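Local coordinates for protein inactive glucansucrase (Lactobacillus reuteri, PDB 5JBD) that belongs to glycoside hydrolase family 70, with a TIM-type barrel, an inserted beta domain and a bound calcium ion, at residues A[389-395]-A[466-471]; A[434-439]-A[479-483]; A[471-475]-A[659-664]; A[536-542]-A[612-618]. All blocks are in the same frame, centred on the assembly; numbering follows the deposited sequence.

Overall arrangement
Interactions 1 to 3 show how segments distant in sequence meet where barrel connections lie side by side. Interactions 1 and 3 share Glu471 and join loops and helix starts that follow the neighbouring parallel strands 385-388, 460-464 and 652-654; their centres are about 13 Å apart. Interaction 2, centred about 12 Å from interaction 1 and touching it where Leu468 meets Ser480, joins the end of helix 420-434 to the start of helix 483-496. Along the chain it interlaces with both. Interaction 4 lies within the excursion closed by interaction 3, about 34 Å from it between centres. Thus interactions 1 to 3 knit barrel connections together, while interaction 4 builds the inserted antiparallel beta domain.

Interaction 1 (A[389-395]-A[466-471]); sequences VTNHDQR and GDLYNE
A buried arginine can join a helix start to the segment after the next barrel strand, and Arg395 does so here. Segment 389-395 runs extended through Thr390 into helix 392-406, where Asn391 (chi1 p) is the N-cap, its OD1 accepting from Gln394 N at 3.0 Å. Segment 466-471 begins in a loosely bonded helix and ends in loop. The nearest CA atoms, Thr390 and Asp467, are 7.7 Å apart. Both segments follow adjacent parallel strands, 385-388 and 460-464, at the C-terminal end of the TIM barrel; Asn391-His392-Asp393 is the family's NHD sequence motif. Arg395 (chi1 to chi3 t, p, p) centres a salt-bridge network, its guanidinium edge-on to three acceptors: NE meets Glu471 OE1 at 2.8 Å and NH2 meets Asp467 OD1 at 2.9 Å, both salt bridges, while NH2 bonds weakly to Gly466 O at 2.9 Å. Glu471 curls back (chi1 p, chi2 t), close enough that a CB on Gly466 would clash with OE1; its OE2 binds Tyr464 and Ser657. Asp467 (chi1 m) accepts from Thr390 OG1 (chi1 -37°) through OD2 at 2.6 Å. A water accepts from Arg395 NH1 (3.0 Å) and donates to Asp467 OD1 (2.7 Å).

Interaction 2 (A[434-439]-A[479-483]); sequences QEKTNK and KSIYY
This is a side-chain contact between two connecting regions of the barrel domain, one leaving helix 420-434 and the other entering helix 483-496. Glu435 and Ile481 have the nearest CA atoms, 7.4 Å apart. Gln434, extended (chi1 and chi2 t), reaches across so that its NE2 lies 3.5 Å from Tyr482 CE2 and its OE1 4.1 Å from Ile481 CG2. Ile481 (t, t) points at the other segment and brings CD1 to 4.2 Å from Glu435 OE2. A water accepts weakly from Gln434 NE2 and lies 2.7 Å from Ser480 OG in a second hydrogen bond. Lys439 folds back (chi1 m, chi4 m) until NZ donates to Gln434 O at 2.8 Å and Lys436 O at 2.9 Å, as well as to Pro607; a weak bond to Tyr482 OH, 3.3 Å from Lys439 NZ, adds the link across. Ser480 to Tyr483 form a type I turn, closed by Tyr483 N to Ser480 O at 3.1 Å, while Ser480 OG (chi1 t) accepts from Tyr482 N at 3.0 Å: an ST turn superposed on the type I turn, capping the way into helix 483-496.

Interaction 3 (A[471-475]-A[659-664]); sequences ETAQY and FQPEPT
Phe659 starts the second segment near Thr472, its carbonyl O receiving a CA-H...O contact from Thr472 CA at 3.5 Å. Its CA-CB bond points toward segment 471-475, but the ring (chi1 m) leads away to meet Trp427 edge-to-face; Glu471 OE2, bonded to Tyr464, lies at the ring edge, 4.3 Å from Phe659 CD2, while Glu471 OE1 is bridged to Arg395. Gln660 CA, 5.0 Å from Thr472 CA, lies 3.4 Å from Glu471 O in a reciprocal CA-H...O contact. Its extended side chain (t, t) carries NE2 to 3.4 Å from Tyr475 CD1. From Gln660 to Pro663 the backbone has polyproline II angles, a loop after barrel strand 652-654 lying along the one after helix 465-468, which follows neighbouring strand 460-464. Pro661 CD is 3.1 Å from Ala473 O and its CG 3.4 Å from Thr472 O. The CA-CB bond of Glu662 points away, but its O accepts from Gln474 NE2 at 3.1 Å. Gln474 (m, m) thus spans Pro663, whose CA is 3.4 Å from Gln474 OE1. Thr664 N donates to that OE1 at 3.2 Å, while its OG1 bonds to Asn668.

Interaction 4 (A[536-542]-A[612-618]); sequences GMAVLVG and YLGVWVP
Apolar side chains on both faces of an antiparallel strand pair form its heart. On one face Val539 and Val615, a non-hydrogen-bonded pair, meet through CG2 and CG1 at 4.3 Å, and Val541 CG2 lies 4.0 Å from Leu613 CD1. Met537, extended (t, t), brings SD to 3.9 Å from Val615 CG1 and CE to 3.7 Å from Val617 CG1. On the other face Ala538 CB is 4.3 Å from Trp616 CB (chi1 m, chi2 90°), and Leu540 CB (chi1 -89°, chi2 p) sits at the edge of the Tyr612 ring, 4.0 Å from CE2. Tyr612 (chi1 t) swings over Gly614, where a CB would clash with its OH.

The strands 537-542 and 612-618 run at 179°, with axes 4.6 Å apart. Three hydrogen-bonded pairs hold them: Ala538 N to Trp616 O at 3.0 Å and Trp616 N to Ala538 O at 2.9 Å; Leu540 N to Gly614 O at 2.7 Å and Gly614 N to Leu540 O at 2.9 Å; Gly542 N to Tyr612 O at 2.9 Å and Tyr612 N to Gly542 O at 3.0 Å. At one end Gly536, with positive phi, places its O 3.2 Å from Pro618 CD.

These are inner strands of the antiparallel beta domain, flanked by 510-515 beyond 537-542 and 564-571 beyond 612-618. Val539 and Leu613 pack it against helix 446-455 of the barrel, while Leu540, Tyr612 and Trp616 cover strand 596-605.

Interaction 1 (A[389-395]-A[466-471])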
loop_
_atom_site.group_PDB
_atom_site.type_symbol
_atom_site.label_atom_id
_atom_site.label_comp_id
_atom_site.label_asym_id
_atom_site.label_seq_id
_atom_site.Cartn_x
_atom_site.Cartn_y
_atom_site.Cartn_z
ATOM N N VAL A 389 -17.309 3.866 -1.909
ATOM C CA VAL A 389 -17.706 4.445 -0.615
ATOM C C VAL A 389 -16.592 4.252 0.425
ATOM O O VAL A 389 -16.340 5.141 1.252
ATOM C CB VAL A 389 -19.019 3.795 -0.108
ATOM C CG1 VAL A 389 -19.339 4.186 1.338
ATOM C CG2 VAL A 389 -20.191 4.178 -1.026
ATOM N N THR A 390 -15.954 3.076 0.408
ATOM C CA THR A 390 -14.841 2.790 1.322
ATOM C C THR A 390 -13.782 1.946 0.619
ATOM O O THR A 390 -14.103 1.172 -0.276
ATOM C CB THR A 390 -15.323 2.019 2.584
ATOM O OG1 THR A 390 -16.620 2.478 3.004
ATOM C CG2 THR A 390 -14.327 2.185 3.740
ATOM N N ASN A 391 -12.528 2.103 1.023
ATOM C CA ASN A 391 -11.500 1.107 0.738
ATOM C C ASN A 391 -10.632 0.879 1.983
ATOM O O ASN A 391 -10.817 1.532 3.025
ATOM C CB ASN A 391 -10.681 1.480 -0.510
ATOM C CG ASN A 391 -9.885 2.761 -0.344
ATOM O OD1 ASN A 391 -9.295 3.017 0.709
ATOM N ND2 ASN A 391 -9.857 3.575 -1.404
ATOM N N HIS A 392 -9.703 -0.060 1.888
ATOM C CA HIS A 392 -8.869 -0.458 3.050
ATOM C C HIS A 392 -8.066 0.712 3.647
ATOM O O HIS A 392 -7.916 0.804 4.868
ATOM C CB HIS A 392 -7.925 -1.614 2.680
ATOM C CG HIS A 392 -6.923 -1.259 1.633
ATOM N ND1 HIS A 392 -7.206 -1.303 0.282
ATOM C CD2 HIS A 392 -5.655 -0.804 1.733
ATOM C CE1 HIS A 392 -6.148 -0.918 -0.400
ATOM N NE2 HIS A 392 -5.189 -0.614 0.456
ATOM N N ASP A 393 -7.593 1.611 2.792
ATOM C CA ASP A 393 -6.837 2.790 3.246
ATOM C C ASP A 393 -7.705 3.805 3.977
ATOM O O ASP A 393 -7.249 4.444 4.930
ATOM C CB ASP A 393 -6.148 3.498 2.083
ATOM C CG ASP A 393 -4.921 2.782 1.601
ATOM O OD1 ASP A 393 -4.111 2.351 2.449
ATOM O OD2 ASP A 393 -4.753 2.678 0.372
ATOM N N GLN A 394 -8.954 3.965 3.546
ATOM C CA GLN A 394 -9.842 4.933 4.195
ATOM C C GLN A 394 -10.280 4.474 5.598
ATOM O O GLN A 394 -10.393 5.301 6.515
ATOM C CB GLN A 394 -11.046 5.283 3.307
ATOM C CG GLN A 394 -10.654 5.884 1.956
ATOM C CD GLN A 394 -9.680 7.047 2.082
ATOM O OE1 GLN A 394 -9.845 7.913 2.933
ATOM N NE2 GLN A 394 -8.656 7.056 1.247
ATOM N N ARG A 395 -10.532 3.183 5.753
ATOM C CA ARG A 395 -10.776 2.619 7.081
ATOM C C ARG A 395 -9.541 2.777 7.978
ATOM O O ARG A 395 -9.685 3.147 9.142
ATOM C CB ARG A 395 -11.204 1.154 7.009
ATOM C CG ARG A 395 -11.681 0.598 8.346
ATOM C CD ARG A 395 -13.069 1.091 8.698
ATOM N NE ARG A 395 -14.091 0.176 8.179
ATOM C CZ ARG A 395 -15.264 0.521 7.645
ATOM N NH1 ARG A 395 -15.621 1.802 7.471
ATOM N NH2 ARG A 395 -16.090 -0.443 7.247
ATOM N N GLY A 466 -15.195 -4.726 4.396
ATOM C CA GLY A 466 -15.514 -4.244 5.750
ATOM C C GLY A 466 -16.842 -3.504 5.954
ATOM O O GLY A 466 -17.189 -3.162 7.094
ATOM N N ASP A 467 -17.560 -3.204 4.865
ATOM C CA ASP A 467 -18.908 -2.655 4.949
ATOM C C ASP A 467 -19.964 -3.758 4.938
ATOM O O ASP A 467 -21.100 -3.523 5.363
ATOM C CB ASP A 467 -19.160 -1.643 3.814
ATOM C CG ASP A 467 -18.345 -0.358 3.976
ATOM O OD1 ASP A 467 -18.031 0.006 5.129
ATOM O OD2 ASP A 467 -18.025 0.293 2.948
ATOM N N LEU A 468 -19.588 -4.969 4.504
ATOM C CA LEU A 468 -20.467 -6.151 4.605
ATOM C C LEU A 468 -20.195 -7.011 5.842
ATOM O O LEU A 468 -21.113 -7.645 6.344
ATOM C CB LEU A 468 -20.352 -7.027 3.354
ATOM C CG LEU A 468 -20.740 -6.402 2.004
ATOM C CD1 LEU A 468 -20.714 -7.459 0.906
ATOM C CD2 LEU A 468 -22.109 -5.754 2.064
ATOM N N TYR A 469 -18.956 -7.029 6.333
ATOM C CA TYR A 469 -18.561 -7.897 7.447
ATOM C C TYR A 469 -17.747 -7.115 8.469
ATOM O O TYR A 469 -17.047 -6.153 8.107
ATOM C CB TYR A 469 -17.746 -9.098 6.920
ATOM C CG TYR A 469 -18.559 -9.960 5.976
ATOM C CD1 TYR A 469 -19.407 -10.968 6.469
ATOM C CD2 TYR A 469 -18.527 -9.739 4.591
ATOM C CE1 TYR A 469 -20.190 -11.736 5.606
ATOM C CE2 TYR A 469 -19.299 -10.503 3.723
ATOM C CZ TYR A 469 -20.129 -11.491 4.218
ATOM O OH TYR A 469 -20.898 -12.240 3.351
ATOM N N ASN A 470 -17.834 -7.535 9.738
ATOM C CA ASN A 470 -16.962 -6.995 10.785
ATOM C C ASN A 470 -15.545 -7.462 10.507
ATOM O O ASN A 470 -15.222 -8.643 10.642
ATOM C CB ASN A 470 -17.422 -7.430 12.177
ATOM C CG ASN A 470 -18.749 -6.810 12.576
ATOM O OD1 ASN A 470 -19.181 -5.797 12.016
ATOM N ND2 ASN A 470 -19.402 -7.410 13.576
ATOM N N GLU A 471 -14.702 -6.524 10.087
ATOM C CA GLU A 471 -13.472 -6.856 9.370
ATOM C C GLU A 471 -12.316 -7.338 10.248
ATOM O O GLU A 471 -11.347 -7.867 9.708
ATOM C CB GLU A 471 -13.041 -5.678 8.489
ATOM C CG GLU A 471 -12.530 -4.445 9.228
ATOM C CD GLU A 471 -12.651 -3.189 8.355
ATOM O OE1 GLU A 471 -13.759 -2.642 8.257
ATOM O OE2 GLU A 471 -11.647 -2.774 7.752
HETATM O O HOH W 1 -18.296 2.419 6.308
#

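Interaction 2 (A[434-439]-A[479-483])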
loop_
_atom_site.group_PDB
_atom_site.type_symbol
_atom_site.label_atom_id
_atom_site.label_comp_id
_atom_site.label_asym_id
_atom_site.label_seq_id
_atom_site.Cartn_x
_atom_site.Cartn_y
_atom_site.Cartn_z
ATOM N N GLN A 434 -19.962 2.919 15.512
ATOM C CA GLN A 434 -20.690 2.619 14.261
ATOM C C GLN A 434 -22.184 2.341 14.491
ATOM O O GLN A 434 -23.022 2.692 13.649
ATOM C CB GLN A 434 -20.025 1.438 13.533
ATOM C CG GLN A 434 -20.512 1.171 12.113
ATOM C CD GLN A 434 -19.785 -0.001 11.452
ATOM O OE1 GLN A 434 -19.678 -1.103 12.025
ATOM N NE2 GLN A 434 -19.271 0.229 10.266
ATOM N N GLU A 435 -22.519 1.743 15.638
ATOM C CA GLU A 435 -23.922 1.424 15.979
ATOM C C GLU A 435 -24.771 2.606 16.463
ATOM O O GLU A 435 -25.994 2.495 16.512
ATOM C CB GLU A 435 -23.956 0.322 17.046
ATOM C CG GLU A 435 -23.327 -0.967 16.565
ATOM C CD GLU A 435 -24.060 -2.175 17.073
ATOM O OE1 GLU A 435 -23.899 -2.491 18.266
ATOM O OE2 GLU A 435 -24.793 -2.794 16.276
ATOM N N LYS A 436 -24.121 3.714 16.828
ATOM C CA LYS A 436 -24.806 4.874 17.388
ATOM C C LYS A 436 -25.513 5.717 16.320
ATOM O O LYS A 436 -25.140 5.712 15.146
ATOM C CB LYS A 436 -23.815 5.779 18.136
ATOM C CG LYS A 436 -23.254 5.160 19.400
ATOM C CD LYS A 436 -22.192 6.047 20.026
ATOM C CE LYS A 436 -21.535 5.360 21.212
ATOM N NZ LYS A 436 -20.615 6.274 21.936
ATOM N N THR A 437 -26.537 6.435 16.757
ATOM C CA THR A 437 -27.143 7.508 15.951
ATOM C C THR A 437 -26.150 8.683 15.846
ATOM O O THR A 437 -25.800 9.104 14.739
ATOM C CB THR A 437 -28.477 7.948 16.567
ATOM O OG1 THR A 437 -29.403 6.854 16.500
ATOM C CG2 THR A 437 -29.068 9.160 15.835
ATOM N N ASN A 438 -25.670 9.172 16.995
ATOM C CA ASN A 438 -24.722 10.291 17.051
ATOM C C ASN A 438 -23.293 9.827 17.042
ATOM O O ASN A 438 -22.623 9.835 18.074
ATOM C CB ASN A 438 -24.969 11.135 18.282
ATOM C CG ASN A 438 -26.245 11.864 18.182
ATOM O OD1 ASN A 438 -26.365 12.824 17.419
ATOM N ND2 ASN A 438 -27.236 11.378 18.903
ATOM N N LYS A 439 -22.827 9.467 15.850
ATOM C CA LYS A 439 -21.500 8.908 15.675
ATOM C C LYS A 439 -20.445 9.993 15.863
ATOM O O LYS A 439 -20.604 11.099 15.383
ATOM C CB LYS A 439 -21.366 8.270 14.285
ATOM C CG LYS A 439 -22.434 7.240 13.919
ATOM C CD LYS A 439 -22.164 6.602 12.549
ATOM C CE LYS A 439 -23.449 6.137 11.867
ATOM N NZ LYS A 439 -24.120 5.015 12.569
ATOM N N LYS A 479 -21.467 -10.606 10.054
ATOM C CA LYS A 479 -21.996 -9.566 9.182
ATOM C C LYS A 479 -21.967 -8.200 9.876
ATOM O O LYS A 479 -22.213 -8.087 11.090
ATOM C CB LYS A 479 -23.429 -9.887 8.756
ATOM C CG LYS A 479 -23.562 -11.112 7.874
ATOM C CD LYS A 479 -25.036 -11.426 7.676
ATOM C CE LYS A 479 -25.237 -12.567 6.696
ATOM N NZ LYS A 479 -26.695 -12.806 6.503
ATOM N N SER A 480 -21.695 -7.163 9.087
ATOM C CA SER A 480 -21.755 -5.781 9.563
ATOM C C SER A 480 -23.210 -5.368 9.758
ATOM O O SER A 480 -24.126 -5.922 9.151
ATOM C CB SER A 480 -21.091 -4.834 8.547
ATOM O OG SER A 480 -21.455 -3.478 8.776
ATOM N N ILE A 481 -23.420 -4.361 10.589
ATOM C CA ILE A 481 -24.737 -3.705 10.675
ATOM C C ILE A 481 -25.285 -3.287 9.290
ATOM O O ILE A 481 -26.501 -3.274 9.074
ATOM C CB ILE A 481 -24.662 -2.478 11.646
ATOM C CG1 ILE A 481 -26.042 -1.880 11.929
ATOM C CG2 ILE A 481 -23.655 -1.419 11.178
ATOM C CD1 ILE A 481 -26.039 -0.700 12.895
ATOM N N TYR A 482 -24.402 -2.944 8.356
ATOM C CA TYR A 482 -24.844 -2.474 7.032
ATOM C C TYR A 482 -25.040 -3.568 5.977
ATOM O O TYR A 482 -25.383 -3.251 4.841
ATOM C CB TYR A 482 -23.884 -1.404 6.509
ATOM C CG TYR A 482 -23.723 -0.236 7.442
ATOM C CD1 TYR A 482 -24.839 0.486 7.885
ATOM C CD2 TYR A 482 -22.455 0.170 7.896
ATOM C CE1 TYR A 482 -24.692 1.552 8.757
ATOM C CE2 TYR A 482 -22.311 1.241 8.773
ATOM C CZ TYR A 482 -23.438 1.935 9.188
ATOM O OH TYR A 482 -23.299 3.011 10.048
ATOM N N TYR A 483 -24.861 -4.841 6.342
ATOM C CA TYR A 483 -24.976 -5.951 5.365
ATOM C C TYR A 483 -26.327 -5.961 4.629
ATOM O O TYR A 483 -26.369 -6.080 3.389
ATOM C CB TYR A 483 -24.716 -7.323 6.038
ATOM C CG TYR A 483 -24.842 -8.521 5.094
ATOM C CD1 TYR A 483 -26.087 -9.074 4.791
ATOM C CD2 TYR A 483 -23.714 -9.087 4.491
ATOM C CE1 TYR A 483 -26.213 -10.139 3.920
ATOM C CE2 TYR A 483 -23.832 -10.169 3.640
ATOM C CZ TYR A 483 -25.079 -10.691 3.363
ATOM O OH TYR A 483 -25.215 -11.754 2.522
HETATM O O HOH W 2 -19.408 -1.699 8.346
#

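Interaction 3 (A[471-475]-A[659-664])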
loop_
_atom_site.group_PDB
_atom_site.type_symbol
_atom_site.label_atom_id
_atom_site.label_comp_id
_atom_site.label_asym_id
_atom_site.label_seq_id
_atom_site.Cartn_x
_atom_site.Cartn_y
_atom_site.Cartn_z
ATOM N N GLU A 471 -14.702 -6.524 10.087
ATOM C CA GLU A 471 -13.472 -6.856 9.370
ATOM C C GLU A 471 -12.316 -7.338 10.248
ATOM O O GLU A 471 -11.347 -7.867 9.708
ATOM C CB GLU A 471 -13.041 -5.678 8.489
ATOM C CG GLU A 471 -12.530 -4.445 9.228
ATOM C CD GLU A 471 -12.651 -3.189 8.355
ATOM O OE1 GLU A 471 -13.759 -2.642 8.257
ATOM O OE2 GLU A 471 -11.647 -2.774 7.752
ATOM N N THR A 472 -12.410 -7.155 11.575
ATOM C CA THR A 472 -11.407 -7.713 12.506
ATOM C C THR A 472 -11.744 -9.118 13.011
ATOM O O THR A 472 -10.890 -9.742 13.634
ATOM C CB THR A 472 -11.178 -6.813 13.733
ATOM O OG1 THR A 472 -12.385 -6.728 14.483
ATOM C CG2 THR A 472 -10.742 -5.414 13.309
ATOM N N ALA A 473 -12.960 -9.622 12.767
ATOM C CA ALA A 473 -13.285 -10.999 13.124
ATOM C C ALA A 473 -12.697 -11.951 12.078
ATOM O O ALA A 473 -12.134 -11.520 11.069
ATOM C CB ALA A 473 -14.790 -11.197 13.241
ATOM N N GLN A 474 -12.812 -13.251 12.330
ATOM C CA GLN A 474 -12.418 -14.245 11.333
ATOM C C GLN A 474 -13.226 -14.043 10.036
ATOM O O GLN A 474 -14.342 -13.492 10.050
ATOM C CB GLN A 474 -12.573 -15.668 11.887
ATOM C CG GLN A 474 -11.546 -16.014 12.957
ATOM C CD GLN A 474 -10.138 -16.090 12.419
ATOM O OE1 GLN A 474 -9.859 -16.853 11.497
ATOM N NE2 GLN A 474 -9.231 -15.315 13.003
ATOM N N TYR A 475 -12.628 -14.435 8.915
ATOM C CA TYR A 475 -13.103 -13.983 7.603
ATOM C C TYR A 475 -14.549 -14.374 7.319
ATOM O O TYR A 475 -14.896 -15.556 7.323
ATOM C CB TYR A 475 -12.174 -14.479 6.473
ATOM C CG TYR A 475 -12.390 -13.743 5.159
ATOM C CD1 TYR A 475 -11.864 -12.458 4.956
ATOM C CD2 TYR A 475 -13.127 -14.313 4.138
ATOM C CE1 TYR A 475 -12.061 -11.777 3.760
ATOM C CE2 TYR A 475 -13.340 -13.645 2.935
ATOM C CZ TYR A 475 -12.818 -12.375 2.742
ATOM O OH TYR A 475 -13.045 -11.735 1.529
ATOM N N PHE A 659 -6.917 -4.840 8.614
ATOM C CA PHE A 659 -7.133 -5.288 9.999
ATOM C C PHE A 659 -7.742 -6.680 10.085
ATOM O O PHE A 659 -8.200 -7.115 11.145
ATOM C CB PHE A 659 -8.023 -4.279 10.717
ATOM C CG PHE A 659 -7.471 -2.889 10.687
ATOM C CD1 PHE A 659 -6.508 -2.491 11.606
ATOM C CD2 PHE A 659 -7.895 -1.978 9.717
ATOM C CE1 PHE A 659 -5.980 -1.211 11.575
ATOM C CE2 PHE A 659 -7.373 -0.692 9.681
ATOM C CZ PHE A 659 -6.415 -0.305 10.611
ATOM N N GLN A 660 -7.723 -7.383 8.961
ATOM C CA GLN A 660 -8.125 -8.766 8.895
ATOM C C GLN A 660 -7.160 -9.549 9.794
ATOM O O GLN A 660 -5.956 -9.321 9.734
ATOM C CB GLN A 660 -8.042 -9.229 7.440
ATOM C CG GLN A 660 -8.759 -10.520 7.128
ATOM C CD GLN A 660 -8.620 -10.905 5.669
ATOM O OE1 GLN A 660 -8.649 -10.054 4.766
ATOM N NE2 GLN A 660 -8.476 -12.195 5.428
ATOM N N PRO A 661 -7.685 -10.425 10.657
ATOM C CA PRO A 661 -6.808 -11.168 11.572
ATOM C C PRO A 661 -6.087 -12.338 10.893
ATOM O O PRO A 661 -6.506 -12.794 9.829
ATOM C CB PRO A 661 -7.789 -11.710 12.610
ATOM C CG PRO A 661 -9.023 -11.976 11.825
ATOM C CD PRO A 661 -9.095 -10.826 10.820
ATOM N N GLU A 662 -5.020 -12.828 11.525
ATOM C CA GLU A 662 -4.409 -14.087 11.110
ATOM C C GLU A 662 -5.448 -15.196 11.341
ATOM O O GLU A 662 -6.180 -15.153 12.332
ATOM C CB GLU A 662 -3.124 -14.353 11.898
ATOM C CG GLU A 662 -1.985 -13.386 11.587
ATOM C CD GLU A 662 -1.366 -13.562 10.196
ATOM O OE1 GLU A 662 -1.545 -14.625 9.556
ATOM O OE2 GLU A 662 -0.660 -12.634 9.743
ATOM N N PRO A 663 -5.570 -16.152 10.399
ATOM C CA PRO A 663 -6.613 -17.177 10.528
ATOM C C PRO A 663 -6.308 -18.167 11.654
ATOM O O PRO A 663 -5.154 -18.551 11.858
ATOM C CB PRO A 663 -6.590 -17.886 9.176
ATOM C CG PRO A 663 -5.189 -17.732 8.713
ATOM C CD PRO A 663 -4.718 -16.395 9.221
ATOM N N THR A 664 -7.347 -18.586 12.358
ATOM C CA THR A 664 -7.207 -19.494 13.506
ATOM C C THR A 664 -7.220 -20.978 13.111
ATOM O O THR A 664 -6.970 -21.841 13.954
ATOM C CB THR A 664 -8.319 -19.221 14.537
ATOM O OG1 THR A 664 -9.589 -19.117 13.873
ATOM C CG2 THR A 664 -8.031 -17.923 15.279
#

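Interaction 4 (A[536-542]-A[612-618])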
loop_
_atom_site.group_PDB
_atom_site.type_symbol
_atom_site.label_atom_id
_atom_site.label_comp_id
_atom_site.label_asym_id
_atom_site.label_seq_id
_atom_site.Cartn_x
_atom_site.Cartn_y
_atom_site.Cartn_z
ATOM N N GLY A 536 -35.027 0.376 -14.463
ATOM C CA GLY A 536 -34.897 1.726 -13.920
ATOM C C GLY A 536 -35.069 1.739 -12.402
ATOM O O GLY A 536 -35.436 0.739 -11.788
ATOM N N MET A 537 -34.794 2.889 -11.799
ATOM C CA MET A 537 -34.758 3.031 -10.332
ATOM C C MET A 537 -34.838 4.515 -9.961
ATOM O O MET A 537 -34.373 5.375 -10.707
ATOM C CB MET A 537 -33.461 2.392 -9.767
ATOM C CG MET A 537 -33.251 2.499 -8.249
ATOM S SD MET A 537 -31.658 1.857 -7.654
ATOM C CE MET A 537 -32.014 0.107 -7.577
ATOM N N ALA A 538 -35.444 4.794 -8.808
ATOM C CA ALA A 538 -35.373 6.111 -8.173
ATOM C C ALA A 538 -34.722 5.958 -6.810
ATOM O O ALA A 538 -35.146 5.137 -5.999
ATOM C CB ALA A 538 -36.761 6.712 -8.031
ATOM N N VAL A 539 -33.681 6.753 -6.574
ATOM C CA VAL A 539 -33.002 6.836 -5.292
ATOM C C VAL A 539 -33.198 8.254 -4.716
ATOM O O VAL A 539 -32.816 9.239 -5.343
ATOM C CB VAL A 539 -31.505 6.532 -5.466
ATOM C CG1 VAL A 539 -30.731 6.782 -4.173
ATOM C CG2 VAL A 539 -31.322 5.098 -5.939
ATOM N N LEU A 540 -33.786 8.331 -3.529
ATOM C CA LEU A 540 -34.055 9.600 -2.837
ATOM C C LEU A 540 -33.119 9.708 -1.653
ATOM O O LEU A 540 -33.160 8.861 -0.766
ATOM C CB LEU A 540 -35.508 9.664 -2.359
ATOM C CG LEU A 540 -36.530 10.239 -3.331
ATOM C CD1 LEU A 540 -36.461 9.568 -4.690
ATOM C CD2 LEU A 540 -37.934 10.143 -2.751
ATOM N N VAL A 541 -32.297 10.755 -1.628
ATOM C CA VAL A 541 -31.344 10.961 -0.567
ATOM C C VAL A 541 -31.376 12.400 -0.064
ATOM O O VAL A 541 -31.228 13.336 -0.854
ATOM C CB VAL A 541 -29.926 10.625 -1.055
ATOM C CG1 VAL A 541 -28.893 10.966 0.014
ATOM C CG2 VAL A 541 -29.854 9.157 -1.438
ATOM N N GLY A 542 -31.553 12.555 1.257
ATOM C CA GLY A 542 -31.471 13.855 1.946
ATOM C C GLY A 542 -30.446 13.827 3.063
ATOM O O GLY A 542 -30.203 12.765 3.639
ATOM N N TYR A 612 -32.560 11.472 4.936
ATOM C CA TYR A 612 -33.562 10.552 4.387
ATOM C C TYR A 612 -32.951 9.612 3.370
ATOM O O TYR A 612 -32.040 10.007 2.630
ATOM C CB TYR A 612 -34.705 11.329 3.729
ATOM C CG TYR A 612 -35.826 10.432 3.191
ATOM C CD1 TYR A 612 -36.756 9.845 4.052
ATOM C CD2 TYR A 612 -35.923 10.139 1.819
ATOM C CE1 TYR A 612 -37.758 9.007 3.570
ATOM C CE2 TYR A 612 -36.920 9.306 1.329
ATOM C CZ TYR A 612 -37.841 8.750 2.204
ATOM O OH TYR A 612 -38.839 7.929 1.711
ATOM N N LEU A 613 -33.486 8.385 3.307
ATOM C CA LEU A 613 -33.171 7.425 2.240
ATOM C C LEU A 613 -34.440 6.732 1.768
ATOM O O LEU A 613 -35.207 6.200 2.585
ATOM C CB LEU A 613 -32.141 6.367 2.702
ATOM C CG LEU A 613 -31.777 5.279 1.666
ATOM C CD1 LEU A 613 -31.216 5.887 0.372
ATOM C CD2 LEU A 613 -30.808 4.265 2.256
ATOM N N GLY A 614 -34.661 6.735 0.453
ATOM C CA GLY A 614 -35.734 5.951 -0.159
ATOM C C GLY A 614 -35.296 5.383 -1.500
ATOM O O GLY A 614 -34.611 6.065 -2.253
ATOM N N VAL A 615 -35.710 4.156 -1.813
ATOM C CA VAL A 615 -35.410 3.545 -3.109
ATOM C C VAL A 615 -36.634 2.830 -3.691
ATOM O O VAL A 615 -37.278 2.012 -2.986
ATOM C CB VAL A 615 -34.226 2.561 -2.996
ATOM C CG1 VAL A 615 -33.843 2.033 -4.386
ATOM C CG2 VAL A 615 -33.046 3.243 -2.326
ATOM N N TRP A 616 -36.934 3.122 -4.961
ATOM C CA TRP A 616 -38.102 2.562 -5.673
ATOM C C TRP A 616 -37.670 1.832 -6.931
ATOM O O TRP A 616 -36.846 2.354 -7.691
ATOM C CB TRP A 616 -39.088 3.677 -6.065
ATOM C CG TRP A 616 -39.645 4.367 -4.854
ATOM C CD1 TRP A 616 -39.129 5.448 -4.220
ATOM C CD2 TRP A 616 -40.783 3.961 -4.096
ATOM N NE1 TRP A 616 -39.889 5.764 -3.120
ATOM C CE2 TRP A 616 -40.914 4.863 -3.020
ATOM C CE3 TRP A 616 -41.714 2.913 -4.224
ATOM C CZ2 TRP A 616 -41.937 4.758 -2.072
ATOM C CZ3 TRP A 616 -42.740 2.811 -3.277
ATOM C CH2 TRP A 616 -42.834 3.726 -2.211
ATOM N N VAL A 617 -38.239 0.645 -7.157
ATOM C CA VAL A 617 -37.998 -0.133 -8.385
ATOM C C VAL A 617 -39.299 -0.688 -8.961
ATOM O O VAL A 617 -40.251 -0.909 -8.217
ATOM C CB VAL A 617 -37.002 -1.307 -8.161
ATOM C CG1 VAL A 617 -35.635 -0.770 -7.770
ATOM C CG2 VAL A 617 -37.507 -2.304 -7.126
ATOM N N PRO A 618 -39.338 -0.935 -10.276
ATOM C CA PRO A 618 -40.546 -1.540 -10.846
ATOM C C PRO A 618 -40.956 -2.879 -10.209
ATOM O O PRO A 618 -40.103 -3.684 -9.845
ATOM C CB PRO A 618 -40.176 -1.745 -12.323
ATOM C CG PRO A 618 -39.133 -0.699 -12.596
ATOM C CD PRO A 618 -38.354 -0.585 -11.322
#